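Local coordinates for protein DNA polymerase beta (Leishmania infantum, PDB 4P4M) that catalyses template-directed addition of deoxynucleotides to a DNA primer end, as a family X polymerase, and probably fills gaps during base excision repair, at residues S186-H191 / T288-K293; G195-I200 / R270-R275; S180-G185 / T284-F289. All coordinates share one frame; numbering follows the deposited sequence.

Contact 1 of 3, residues S186-H191 / T288-K293. With D3T (2',3'-dideoxy-thymidine-5'-triphosphate), chain D.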
loop_
_atom_site.group_PDB
_atom_site.type_symbol
_atom_site.label_atom_id
_atom_site.label_comp_id
_atom_site.label_asym_id
_atom_site.label_seq_id
_atom_site.Cartn_x
_atom_site.Cartn_y
_atom_site.Cartn_z
ATOM N N SER A 186 -4.363 -3.671 8.536
ATOM C CA SER A 186 -4.938 -3.892 9.863
ATOM C C SER A 186 -6.249 -4.684 9.834
ATOM O O SER A 186 -6.646 -5.270 10.843
ATOM C CB SER A 186 -5.133 -2.555 10.601
ATOM O OG SER A 186 -6.003 -1.709 9.866
ATOM N N TYR A 187 -6.908 -4.698 8.680
ATOM C CA TYR A 187 -8.061 -5.565 8.446
ATOM C C TYR A 187 -7.704 -7.047 8.604
ATOM O O TYR A 187 -8.399 -7.787 9.307
ATOM C CB TYR A 187 -8.620 -5.307 7.043
ATOM C CG TYR A 187 -9.678 -6.287 6.554
ATOM C CD1 TYR A 187 -10.983 -6.232 7.036
ATOM C CD2 TYR A 187 -9.386 -7.226 5.567
ATOM C CE1 TYR A 187 -11.958 -7.106 6.572
ATOM C CE2 TYR A 187 -10.355 -8.110 5.099
ATOM C CZ TYR A 187 -11.636 -8.043 5.606
ATOM O OH TYR A 187 -12.604 -8.906 5.146
ATOM N N ARG A 188 -6.632 -7.488 7.947
ATOM C CA ARG A 188 -6.196 -8.882 8.098
ATOM C C ARG A 188 -5.718 -9.165 9.538
ATOM O O ARG A 188 -5.807 -10.309 10.020
ATOM C CB ARG A 188 -5.118 -9.243 7.056
ATOM C CG ARG A 188 -4.615 -10.708 7.151
ATOM C CD ARG A 188 -3.890 -11.192 5.871
ATOM N NE ARG A 188 -3.481 -12.600 5.994
ATOM C CZ ARG A 188 -2.240 -13.009 6.272
ATOM N NH1 ARG A 188 -1.263 -12.120 6.449
ATOM N NH2 ARG A 188 -1.971 -14.308 6.381
ATOM N N ARG A 189 -5.241 -8.127 10.233
ATOM C CA ARG A 189 -4.871 -8.243 11.650
ATOM C C ARG A 189 -6.110 -8.208 12.569
ATOM O O ARG A 189 -5.988 -8.205 13.801
ATOM C CB ARG A 189 -3.843 -7.163 12.054
ATOM C CG ARG A 189 -2.531 -7.208 11.227
ATOM C CD ARG A 189 -1.313 -6.587 11.951
ATOM N NE ARG A 189 -1.563 -5.262 12.529
ATOM C CZ ARG A 189 -1.579 -4.121 11.842
ATOM N NH1 ARG A 189 -1.385 -4.121 10.521
ATOM N NH2 ARG A 189 -1.806 -2.974 12.478
ATOM N N ARG A 190 -7.291 -8.200 11.954
ATOM C CA ARG A 190 -8.581 -8.279 12.669
ATOM C C ARG A 190 -8.926 -7.094 13.577
ATOM O O ARG A 190 -9.679 -7.243 14.555
ATOM C CB ARG A 190 -8.706 -9.607 13.434
ATOM C CG ARG A 190 -8.620 -10.825 12.511
ATOM C CD ARG A 190 -8.641 -12.134 13.287
ATOM N NE ARG A 190 -9.898 -12.332 14.000
ATOM C CZ ARG A 190 -10.967 -12.926 13.479
ATOM N NH1 ARG A 190 -10.935 -13.381 12.233
ATOM N NH2 ARG A 190 -12.070 -13.064 14.204
ATOM N N HIS A 191 -8.399 -5.917 13.250
ATOM C CA HIS A 191 -8.797 -4.702 13.961
ATOM C C HIS A 191 -10.252 -4.360 13.635
ATOM O O HIS A 191 -10.689 -4.516 12.494
ATOM C CB HIS A 191 -7.886 -3.522 13.591
ATOM C CG HIS A 191 -6.476 -3.654 14.095
ATOM N ND1 HIS A 191 -5.659 -2.566 14.303
ATOM C CD2 HIS A 191 -5.749 -4.748 14.421
ATOM C CE1 HIS A 191 -4.481 -2.983 14.742
ATOM N NE2 HIS A 191 -4.507 -4.296 14.823
ATOM N N THR A 288 4.613 -8.444 4.401
ATOM C CA THR A 288 4.911 -7.011 4.358
ATOM C C THR A 288 3.648 -6.168 4.468
ATOM O O THR A 288 3.583 -5.222 5.270
ATOM C CB THR A 288 5.654 -6.617 3.050
ATOM O OG1 THR A 288 6.972 -7.178 3.056
ATOM C CG2 THR A 288 5.756 -5.097 2.925
ATOM N N PHE A 289 2.641 -6.484 3.657
ATOM C CA PHE A 289 1.479 -5.594 3.596
ATOM C C PHE A 289 0.467 -5.826 4.716
ATOM O O PHE A 289 -0.427 -5.021 4.918
ATOM C CB PHE A 289 0.856 -5.567 2.193
ATOM C CG PHE A 289 1.826 -5.099 1.144
ATOM C CD1 PHE A 289 2.371 -3.825 1.221
ATOM C CD2 PHE A 289 2.229 -5.937 0.119
ATOM C CE1 PHE A 289 3.291 -3.380 0.276
ATOM C CE2 PHE A 289 3.151 -5.502 -0.831
ATOM C CZ PHE A 289 3.677 -4.224 -0.747
ATOM N N THR A 290 0.641 -6.912 5.460
ATOM C CA THR A 290 -0.119 -7.130 6.692
ATOM C C THR A 290 0.484 -6.347 7.874
ATOM O O THR A 290 -0.244 -5.802 8.697
ATOM C CB THR A 290 -0.249 -8.651 7.027
ATOM O OG1 THR A 290 -0.955 -9.309 5.964
ATOM C CG2 THR A 290 -1.031 -8.870 8.346
ATOM N N GLY A 291 1.809 -6.266 7.953
ATOM C CA GLY A 291 2.430 -5.501 9.028
ATOM C C GLY A 291 2.186 -6.139 10.393
ATOM O O GLY A 291 2.047 -7.366 10.477
ATOM N N SER A 292 2.116 -5.351 11.469
ATOM C CA SER A 292 2.203 -3.894 11.470
ATOM C C SER A 292 3.551 -3.377 10.997
ATOM O O SER A 292 4.482 -4.147 10.753
ATOM C CB SER A 292 1.994 -3.384 12.903
ATOM O OG SER A 292 3.135 -3.713 13.691
ATOM N N LYS A 293 3.659 -2.056 10.887
ATOM C CA LYS A 293 4.939 -1.417 10.582
ATOM C C LYS A 293 6.060 -1.860 11.533
ATOM O O LYS A 293 7.157 -2.232 11.083
ATOM C CB LYS A 293 4.800 0.113 10.621
ATOM C CG LYS A 293 6.130 0.855 10.532
ATOM C CD LYS A 293 5.958 2.318 10.914
ATOM C CE LYS A 293 7.231 3.117 10.674
ATOM N NZ LYS A 293 8.372 2.610 11.485
HETATM P PA D3T D . -0.772 1.126 6.844
HETATM O O1A D3T D . -1.923 1.119 5.897
HETATM O O2A D3T D . -0.012 2.422 6.886
HETATM O "O5'" D3T D . 0.346 0.282 5.737
HETATM C "C5'" D3T D . -0.028 -0.956 5.401
HETATM C "C4'" D3T D . 1.155 -1.990 5.569
HETATM O "O4'" D3T D . 2.361 -1.474 4.998
HETATM C "C1'" D3T D . 3.451 -1.863 5.765
HETATM N N1 D3T D . 4.257 -0.662 6.139
HETATM C C6 D3T D . 3.608 0.497 6.529
HETATM C C2 D3T D . 5.706 -0.734 6.141
HETATM O O2 D3T D . 6.285 -1.742 5.815
HETATM N N3 D3T D . 6.410 0.432 6.539
HETATM C C4 D3T D . 5.718 1.507 6.892
HETATM O O4 D3T D . 6.419 2.597 7.263
HETATM C C5 D3T D . 4.296 1.633 6.914
HETATM C C5M D3T D . 3.668 2.901 7.335
HETATM C "C2'" D3T D . 2.950 -2.556 7.053
HETATM C "C3'" D3T D . 1.476 -2.210 7.065
HETATM O O3A D3T D . -0.648 0.139 8.030
HETATM P PB D3T D . -2.049 -0.565 8.792
HETATM O O1B D3T D . -2.707 -1.186 7.608
HETATM O O2B D3T D . -1.251 -1.502 9.653
HETATM O O3B D3T D . -2.935 0.395 9.598
HETATM P PG D3T D . -4.236 1.425 9.210
HETATM O O1G D3T D . -4.472 1.313 7.734
HETATM O O2G D3T D . -3.709 2.791 9.625
HETATM O O3G D3T D . -5.391 0.881 10.024
#
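Arg189 NH1 sits between the incoming nucleotide and the backbone of Thr290. It donates to O2B of D3T at 2.8 Å and to the carbonyl Thr290 O at 2.7 Å. The second bond meets the acceptor nearly along the C=O axis (166°), and both acceptors lie at the edge of the guanidinium. Ser186 grips the same triphosphate: its N donates to O1B, and its OG is hydrogen-bonded to D3T O3G at 2.7 Å. Gly291 CA lies bare against C2' of the sugar. The Arg189 chain bends at chi3 (-49°), which turns the guanidinium edge to Thr290 O and one face to Ser292. Ser292 CB covers the centre of that face at 3.8 Å, and Ser186 CA lies over the opposite face. NH2 also forms a salt bridge with Asp377. Arg188 extends straight, and its NH1 donates in plane to Thr290 OG1 at 2.9 Å. Thr290 OG1 is also hydrogen-bonded to Met286 O, and Arg188 NH2 pairs with Glu359. The pocket thus joins palm and thumb around the nucleotide. Arg189 probably offsets negative charge on the beta-phosphate, while Thr290 O, with O2B and Asp377, helps fix the rotation of the guanidinium.

Contact 2 of 3, residues G195-I200 / R270-R275. With MG (magnesium ion), chain E; D3T (2',3'-dideoxy-thymidine-5'-triphosphate), chain D; nucleotides of chain B; nucleotides of chain C.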
loop_
_atom_site.group_PDB
_atom_site.type_symbol
_atom_site.label_atom_id
_atom_site.label_comp_id
_atom_site.label_asym_id
_atom_site.label_seq_id
_atom_site.Cartn_x
_atom_site.Cartn_y
_atom_site.Cartn_z
ATOM N N GLY A 195 -7.576 2.284 8.814
ATOM C CA GLY A 195 -7.395 3.596 8.218
ATOM C C GLY A 195 -7.634 3.617 6.714
ATOM O O GLY A 195 -8.149 4.598 6.181
ATOM N N ASP A 196 -7.257 2.538 6.029
ATOM C CA ASP A 196 -7.360 2.469 4.564
ATOM C C ASP A 196 -7.636 1.027 4.130
ATOM O O ASP A 196 -7.851 0.140 4.971
ATOM C CB ASP A 196 -6.091 3.028 3.894
ATOM C CG ASP A 196 -4.909 2.048 3.927
ATOM O OD1 ASP A 196 -4.909 1.156 4.782
ATOM O OD2 ASP A 196 -3.984 2.143 3.085
ATOM N N VAL A 197 -7.647 0.800 2.822
ATOM C CA VAL A 197 -7.771 -0.549 2.270
ATOM C C VAL A 197 -6.453 -0.929 1.580
ATOM O O VAL A 197 -6.064 -0.275 0.614
ATOM C CB VAL A 197 -8.920 -0.614 1.235
ATOM C CG1 VAL A 197 -9.009 -2.026 0.621
ATOM C CG2 VAL A 197 -10.242 -0.231 1.876
ATOM N N ASP A 198 -5.765 -1.966 2.076
ATOM C CA ASP A 198 -4.500 -2.417 1.486
ATOM C C ASP A 198 -4.693 -3.701 0.692
ATOM O O ASP A 198 -4.871 -4.779 1.277
ATOM C CB ASP A 198 -3.441 -2.667 2.571
ATOM C CG ASP A 198 -3.142 -1.421 3.393
ATOM O OD1 ASP A 198 -2.670 -0.413 2.825
ATOM O OD2 ASP A 198 -3.379 -1.458 4.618
ATOM N N ALA A 199 -4.650 -3.595 -0.633
ATOM C CA ALA A 199 -4.913 -4.750 -1.484
ATOM C C ALA A 199 -3.655 -5.226 -2.222
ATOM O O ALA A 199 -2.814 -4.412 -2.617
ATOM C CB ALA A 199 -6.023 -4.423 -2.489
ATOM N N ILE A 200 -3.537 -6.545 -2.383
ATOM C CA ILE A 200 -2.545 -7.149 -3.279
ATOM C C ILE A 200 -3.251 -7.748 -4.486
ATOM O O ILE A 200 -4.216 -8.511 -4.348
ATOM C CB ILE A 200 -1.745 -8.292 -2.586
ATOM C CG1 ILE A 200 -0.948 -7.755 -1.399
ATOM C CG2 ILE A 200 -0.812 -9.007 -3.606
ATOM C CD1 ILE A 200 -0.368 -8.873 -0.498
ATOM N N ARG A 270 -12.966 6.218 0.529
ATOM C CA ARG A 270 -11.909 5.658 1.379
ATOM C C ARG A 270 -10.571 5.645 0.649
ATOM O O ARG A 270 -10.529 5.536 -0.579
ATOM C CB ARG A 270 -12.231 4.200 1.768
ATOM C CG ARG A 270 -13.623 3.960 2.362
ATOM C CD ARG A 270 -13.854 4.824 3.621
ATOM N NE ARG A 270 -14.971 4.329 4.443
ATOM C CZ ARG A 270 -15.213 4.760 5.679
ATOM N NH1 ARG A 270 -14.422 5.689 6.212
ATOM N NH2 ARG A 270 -16.222 4.264 6.391
ATOM N N ARG A 271 -9.475 5.711 1.407
ATOM C CA ARG A 271 -8.151 5.505 0.826
ATOM C C ARG A 271 -7.962 4.044 0.429
ATOM O O ARG A 271 -8.091 3.141 1.260
ATOM C CB ARG A 271 -7.037 5.953 1.782
ATOM C CG ARG A 271 -6.986 7.465 1.936
ATOM C CD ARG A 271 -5.744 7.921 2.713
ATOM N NE ARG A 271 -5.692 7.369 4.067
ATOM C CZ ARG A 271 -4.786 6.482 4.481
ATOM N NH1 ARG A 271 -3.844 6.039 3.656
ATOM N NH2 ARG A 271 -4.819 6.035 5.724
ATOM N N VAL A 272 -7.677 3.831 -0.854
ATOM C CA VAL A 272 -7.472 2.497 -1.396
ATOM C C VAL A 272 -6.069 2.415 -1.998
ATOM O O VAL A 272 -5.712 3.222 -2.851
ATOM C CB VAL A 272 -8.556 2.142 -2.454
ATOM C CG1 VAL A 272 -8.262 0.769 -3.112
ATOM C CG2 VAL A 272 -9.958 2.150 -1.812
ATOM N N ASP A 273 -5.275 1.449 -1.527
ATOM C CA ASP A 273 -3.923 1.208 -2.046
ATOM C C ASP A 273 -3.888 -0.168 -2.712
ATOM O O ASP A 273 -4.291 -1.156 -2.098
ATOM C CB ASP A 273 -2.889 1.234 -0.895
ATOM C CG ASP A 273 -2.690 2.623 -0.294
ATOM O OD1 ASP A 273 -3.211 3.625 -0.838
ATOM O OD2 ASP A 273 -1.979 2.712 0.729
ATOM N N ILE A 274 -3.430 -0.246 -3.964
ATOM C CA ILE A 274 -3.323 -1.545 -4.649
ATOM C C ILE A 274 -1.862 -1.802 -5.054
ATOM O O ILE A 274 -1.242 -0.935 -5.662
ATOM C CB ILE A 274 -4.231 -1.593 -5.916
ATOM C CG1 ILE A 274 -5.669 -1.175 -5.574
ATOM C CG2 ILE A 274 -4.173 -2.989 -6.596
ATOM C CD1 ILE A 274 -6.568 -0.891 -6.796
ATOM N N ARG A 275 -1.303 -2.959 -4.674
ATOM C CA ARG A 275 0.065 -3.308 -5.082
ATOM C C ARG A 275 0.030 -4.554 -5.965
ATOM O O ARG A 275 -0.588 -5.563 -5.617
ATOM C CB ARG A 275 1.003 -3.547 -3.876
ATOM C CG ARG A 275 1.530 -2.289 -3.135
ATOM C CD ARG A 275 2.677 -1.548 -3.866
ATOM N NE ARG A 275 3.824 -2.405 -4.190
ATOM C CZ ARG A 275 5.007 -2.332 -3.580
ATOM N NH1 ARG A 275 5.192 -1.429 -2.631
ATOM N NH2 ARG A 275 6.008 -3.150 -3.923
HETATM MG MG MG E . -3.762 -0.013 6.185
HETATM P PA D3T D . -0.772 1.126 6.844
HETATM O O1A D3T D . -1.923 1.119 5.897
HETATM O O2A D3T D . -0.012 2.422 6.886
HETATM O "O5'" D3T D . 0.346 0.282 5.737
HETATM C "C5'" D3T D . -0.028 -0.956 5.401
HETATM C "C4'" D3T D . 1.155 -1.990 5.569
HETATM O "O4'" D3T D . 2.361 -1.474 4.998
HETATM C "C1'" D3T D . 3.451 -1.863 5.765
HETATM N N1 D3T D . 4.257 -0.662 6.139
HETATM C C6 D3T D . 3.608 0.497 6.529
HETATM C C2 D3T D . 5.706 -0.734 6.141
HETATM O O2 D3T D . 6.285 -1.742 5.815
HETATM N N3 D3T D . 6.410 0.432 6.539
HETATM C C4 D3T D . 5.718 1.507 6.892
HETATM O O4 D3T D . 6.419 2.597 7.263
HETATM C C5 D3T D . 4.296 1.633 6.914
HETATM C C5M D3T D . 3.668 2.901 7.335
HETATM C "C2'" D3T D . 2.950 -2.556 7.053
HETATM C "C3'" D3T D . 1.476 -2.210 7.065
HETATM O O3A D3T D . -0.648 0.139 8.030
HETATM P PB D3T D . -2.049 -0.565 8.792
HETATM O O1B D3T D . -2.707 -1.186 7.608
HETATM O O2B D3T D . -1.251 -1.502 9.653
HETATM O O3B D3T D . -2.935 0.395 9.598
HETATM P PG D3T D . -4.236 1.425 9.210
HETATM O O1G D3T D . -4.472 1.313 7.734
HETATM O O2G D3T D . -3.709 2.791 9.625
HETATM O O3G D3T D . -5.391 0.881 10.024
ATOM P P DA B 5 -0.219 6.342 2.931
ATOM O OP1 DA B 5 -1.614 6.258 2.449
ATOM O OP2 DA B 5 0.035 6.405 4.382
ATOM O "O5'" DA B 5 0.570 5.129 2.279
ATOM C "C5'" DA B 5 0.332 3.807 2.644
ATOM C "C4'" DA B 5 1.137 2.898 1.739
ATOM O "O4'" DA B 5 2.535 3.294 1.757
ATOM C "C3'" DA B 5 1.122 1.455 2.223
ATOM O "O3'" DA B 5 1.433 0.569 1.135
ATOM C "C2'" DA B 5 2.218 1.533 3.288
ATOM C "C1'" DA B 5 3.263 2.335 2.522
ATOM N N9 DA B 5 4.312 3.012 3.300
ATOM C C8 DA B 5 4.239 4.185 4.002
ATOM N N7 DA B 5 5.376 4.547 4.561
ATOM C C5 DA B 5 6.266 3.545 4.199
ATOM C C6 DA B 5 7.639 3.328 4.469
ATOM N N6 DA B 5 8.400 4.146 5.210
ATOM N N1 DA B 5 8.213 2.220 3.945
ATOM C C2 DA B 5 7.457 1.400 3.204
ATOM N N3 DA B 5 6.164 1.499 2.888
ATOM C C4 DA B 5 5.621 2.600 3.418
ATOM P P DC C 4 10.238 -0.850 -5.228
ATOM O OP1 DC C 4 9.898 -1.956 -6.152
ATOM O OP2 DC C 4 11.519 -0.120 -5.381
ATOM O "O5'" DC C 4 9.071 0.240 -5.288
ATOM C "C5'" DC C 4 7.715 -0.130 -5.014
ATOM C "C4'" DC C 4 6.768 1.000 -5.380
ATOM O "O4'" DC C 4 6.875 2.033 -4.359
ATOM C "C3'" DC C 4 7.021 1.673 -6.728
ATOM O "O3'" DC C 4 5.725 1.904 -7.287
ATOM C "C2'" DC C 4 7.783 2.951 -6.351
ATOM C "C1'" DC C 4 7.278 3.256 -4.932
ATOM N N1 DC C 4 8.312 3.843 -4.003
ATOM C C2 DC C 4 7.952 4.942 -3.221
ATOM O O2 DC C 4 6.804 5.391 -3.334
ATOM N N3 DC C 4 8.864 5.493 -2.375
ATOM C C4 DC C 4 10.090 4.970 -2.292
ATOM N N4 DC C 4 10.947 5.551 -1.436
ATOM C C5 DC C 4 10.485 3.844 -3.086
ATOM C C6 DC C 4 9.574 3.308 -3.918
HETATM O O HOH W 1 -9.852 5.644 4.248
HETATM O O HOH W 2 -7.474 7.609 5.894
HETATM O O HOH W 3 -5.691 -1.214 6.420
#
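The magnesium-binding carboxylates of the family X palm, Asp196 and Asp198, and a third aspartate, Asp273, lie on or beside two neighbouring parallel strands, 193-203 and 270-277. Four backbone hydrogen bonds join them, from Val197 N to Arg271 O through to Arg275 N to Ala199 O. The straightest is Asp273 N to Val197 O, at 2.9 Å and 174°. Asp198 and Asp273 pair in register on one face; Val197 with Val272 and Ala199 with Ile274 pair on the other. Magnesium binds Asp196 OD1 and Asp198 OD2, each at 2.2 Å. Three D3T phosphate oxygens and a water complete six ligands. Asp196 OD2 faces Asp273 OD2 at 3.1 Å, with the carboxylate planes 83° apart. These are two acceptors, so the crowding could raise a pKa or draw in a second cation. Asp273 OD2 also lies 3.2 Å from C5' of DA5 in chain B. Arg271 bends at chi3 and lays one guanidinium face over Asp196 CB. Its NH1 comes within 2.5 Å of OP1 of DA5, while its NE reaches Gly195 O through a water. Strand 179-183 borders strand 193-203 on its other side, and strand 243-248 borders strand 270-277. Helix 282-290 packs on Ile200 and Arg275 through Phe289.

Contact 3 of 3, residues S180-G185 / T284-F289. With D3T (2',3'-dideoxy-thymidine-5'-triphosphate), chain D.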
loop_
_atom_site.group_PDB
_atom_site.type_symbol
_atom_site.label_atom_id
_atom_site.label_comp_id
_atom_site.label_asym_id
_atom_site.label_seq_id
_atom_site.Cartn_x
_atom_site.Cartn_y
_atom_site.Cartn_z
ATOM N N SER A 180 -5.968 -12.711 -8.759
ATOM C CA SER A 180 -6.711 -12.680 -7.503
ATOM C C SER A 180 -6.445 -11.399 -6.704
ATOM O O SER A 180 -5.441 -10.711 -6.926
ATOM C CB SER A 180 -6.371 -13.908 -6.660
ATOM O OG SER A 180 -5.023 -13.854 -6.248
ATOM N N ILE A 181 -7.357 -11.101 -5.778
ATOM C CA ILE A 181 -7.237 -9.967 -4.855
ATOM C C ILE A 181 -7.243 -10.462 -3.408
ATOM O O ILE A 181 -8.078 -11.303 -3.033
ATOM C CB ILE A 181 -8.418 -8.967 -5.021
ATOM C CG1 ILE A 181 -8.324 -8.210 -6.344
ATOM C CG2 ILE A 181 -8.449 -7.978 -3.844
ATOM C CD1 ILE A 181 -7.313 -7.056 -6.337
ATOM N N LEU A 182 -6.316 -9.938 -2.603
ATOM C CA LEU A 182 -6.233 -10.226 -1.164
ATOM C C LEU A 182 -6.121 -8.903 -0.397
ATOM O O LEU A 182 -5.292 -8.055 -0.738
ATOM C CB LEU A 182 -4.996 -11.086 -0.855
ATOM C CG LEU A 182 -4.903 -12.497 -1.459
ATOM C CD1 LEU A 182 -3.450 -12.938 -1.682
ATOM C CD2 LEU A 182 -5.655 -13.517 -0.599
ATOM N N ILE A 183 -6.942 -8.725 0.634
ATOM C CA ILE A 183 -6.888 -7.509 1.448
ATOM C C ILE A 183 -6.069 -7.781 2.712
ATOM O O ILE A 183 -6.380 -8.706 3.469
ATOM C CB ILE A 183 -8.303 -7.012 1.845
ATOM C CG1 ILE A 183 -9.204 -6.871 0.605
ATOM C CG2 ILE A 183 -8.211 -5.696 2.618
ATOM C CD1 ILE A 183 -8.664 -5.914 -0.482
ATOM N N CYS A 184 -5.030 -6.981 2.934
ATOM C CA CYS A 184 -4.126 -7.160 4.072
ATOM C C CYS A 184 -4.286 -6.030 5.090
ATOM O O CYS A 184 -5.398 -5.728 5.485
ATOM C CB CYS A 184 -2.678 -7.275 3.593
ATOM S SG CYS A 184 -2.424 -8.728 2.517
ATOM N N GLY A 185 -3.183 -5.403 5.502
ATOM C CA GLY A 185 -3.251 -4.303 6.459
ATOM C C GLY A 185 -3.881 -4.676 7.804
ATOM O O GLY A 185 -3.933 -5.847 8.177
ATOM N N THR A 284 5.800 -13.471 0.878
ATOM C CA THR A 284 6.532 -12.373 1.502
ATOM C C THR A 284 5.773 -11.033 1.395
ATOM O O THR A 284 5.922 -10.166 2.248
ATOM C CB THR A 284 7.963 -12.235 0.923
ATOM O OG1 THR A 284 7.915 -12.393 -0.497
ATOM C CG2 THR A 284 8.891 -13.318 1.508
ATOM N N ALA A 285 4.969 -10.859 0.348
ATOM C CA ALA A 285 4.150 -9.645 0.235
ATOM C C ALA A 285 2.998 -9.671 1.250
ATOM O O ALA A 285 2.615 -8.632 1.797
ATOM C CB ALA A 285 3.612 -9.470 -1.211
ATOM N N MET A 286 2.429 -10.849 1.500
ATOM C CA MET A 286 1.412 -10.958 2.542
ATOM C C MET A 286 1.988 -10.531 3.893
ATOM O O MET A 286 1.332 -9.814 4.657
ATOM C CB MET A 286 0.831 -12.373 2.609
ATOM C CG MET A 286 -0.104 -12.687 1.454
ATOM S SD MET A 286 -0.633 -14.404 1.431
ATOM C CE MET A 286 -1.565 -14.475 2.959
ATOM N N LEU A 287 3.222 -10.943 4.183
ATOM C CA LEU A 287 3.868 -10.512 5.427
ATOM C C LEU A 287 4.041 -8.996 5.466
ATOM O O LEU A 287 3.686 -8.342 6.449
ATOM C CB LEU A 287 5.247 -11.158 5.597
ATOM C CG LEU A 287 5.351 -12.526 6.257
ATOM C CD1 LEU A 287 6.765 -13.082 6.052
ATOM C CD2 LEU A 287 4.991 -12.432 7.754
ATOM N N THR A 288 4.613 -8.444 4.401
ATOM C CA THR A 288 4.911 -7.011 4.358
ATOM C C THR A 288 3.648 -6.168 4.468
ATOM O O THR A 288 3.583 -5.222 5.270
ATOM C CB THR A 288 5.654 -6.617 3.050
ATOM O OG1 THR A 288 6.972 -7.178 3.056
ATOM C CG2 THR A 288 5.756 -5.097 2.925
ATOM N N PHE A 289 2.641 -6.484 3.657
ATOM C CA PHE A 289 1.479 -5.594 3.596
ATOM C C PHE A 289 0.467 -5.826 4.716
ATOM O O PHE A 289 -0.427 -5.021 4.918
ATOM C CB PHE A 289 0.856 -5.567 2.193
ATOM C CG PHE A 289 1.826 -5.099 1.144
ATOM C CD1 PHE A 289 2.371 -3.825 1.221
ATOM C CD2 PHE A 289 2.229 -5.937 0.119
ATOM C CE1 PHE A 289 3.291 -3.380 0.276
ATOM C CE2 PHE A 289 3.151 -5.502 -0.831
ATOM C CZ PHE A 289 3.677 -4.224 -0.747
HETATM P PA D3T D . -0.772 1.126 6.844
HETATM O O1A D3T D . -1.923 1.119 5.897
HETATM O O2A D3T D . -0.012 2.422 6.886
HETATM O "O5'" D3T D . 0.346 0.282 5.737
HETATM C "C5'" D3T D . -0.028 -0.956 5.401
HETATM C "C4'" D3T D . 1.155 -1.990 5.569
HETATM O "O4'" D3T D . 2.361 -1.474 4.998
HETATM C "C1'" D3T D . 3.451 -1.863 5.765
HETATM N N1 D3T D . 4.257 -0.662 6.139
HETATM C C6 D3T D . 3.608 0.497 6.529
HETATM C C2 D3T D . 5.706 -0.734 6.141
HETATM O O2 D3T D . 6.285 -1.742 5.815
HETATM N N3 D3T D . 6.410 0.432 6.539
HETATM C C4 D3T D . 5.718 1.507 6.892
HETATM O O4 D3T D . 6.419 2.597 7.263
HETATM C C5 D3T D . 4.296 1.633 6.914
HETATM C C5M D3T D . 3.668 2.901 7.335
HETATM C "C2'" D3T D . 2.950 -2.556 7.053
HETATM C "C3'" D3T D . 1.476 -2.210 7.065
HETATM O O3A D3T D . -0.648 0.139 8.030
HETATM P PB D3T D . -2.049 -0.565 8.792
HETATM O O1B D3T D . -2.707 -1.186 7.608
HETATM O O2B D3T D . -1.251 -1.502 9.653
HETATM O O3B D3T D . -2.935 0.395 9.598
HETATM P PG D3T D . -4.236 1.425 9.210
HETATM O O1G D3T D . -4.472 1.313 7.734
HETATM O O2G D3T D . -3.709 2.791 9.625
HETATM O O3G D3T D . -5.391 0.881 10.024
#
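Thr284 and Ala285, already inside helix 282-290, accept through their carbonyls. Thr284 O accepts from Thr288 N, and Ala285 O accepts from Phe289 N at 2.8 Å. The Thr284 hydroxyl is hydrogen-bonded to the backbone oxygens of Ser281 and Glu312, which would share its one proton.

Met286 makes the first contact with the segment 180-185. Its chain leaves the helix with CG anti to the carbonyl carbon (chi1 -74°) and then runs extended through chi2. This brings SD to 4.4 Å from Leu182 CD1, a loose apolar touch. Cys184 SG approaches the base of the same residue, 4.4 Å from Met286 CA.

Here the end of a palm strand meets the first helix of the thumb. Strand 179-183 runs beside strand 193-203, which carries the magnesium ligands. Just past its end the chain passes through Gly185 and enters the short helix that leads to the triphosphate.

Leu287 points away from the strand and packs on helix 359-365. Thr288 turns its carbonyl to the nucleotide, with O 3.3 Å from D3T C2', and that oxygen also accepts from Asn296.

Phe289 carries the polar link. Its O accepts from Gly185 N at 2.8 Å, with the donor 31° out of the carbonyl plane. The hydrogen bond is also bent, with an N-H...O angle of 141°. Cys184 CB lies 3.5 Å from Phe289 O and is in loose apolar contact with Phe289 CB. The ring leads away from the strand, and D3T O4' lies at its edge. Gly185 CA rests 3.4 Å from O1B of the triphosphate.

Strand 179-183 comes first and leads through Gly185 into helix 185-188. The chain then returns along strand 193-203 and, after a long excursion, along strand 270-277. Contact 2 joins these last two strands and closes the innermost loop. Helix 282-290 follows and closes both outer loops. Contact 3 spans from 180-185 to 284-289, and contact 1 from 186-191 to 288-293. Contacts 3 and 1 start on consecutive elements and end on the same helix, sharing Thr288 and Phe289. Contact 2 is nested within both. Strand 193-203 also pairs with strand 179-183, so contacts 2 and 3 reach one palm sheet. Contacts 1 and 3 tie that palm to the thumb. All three touch the nucleotide.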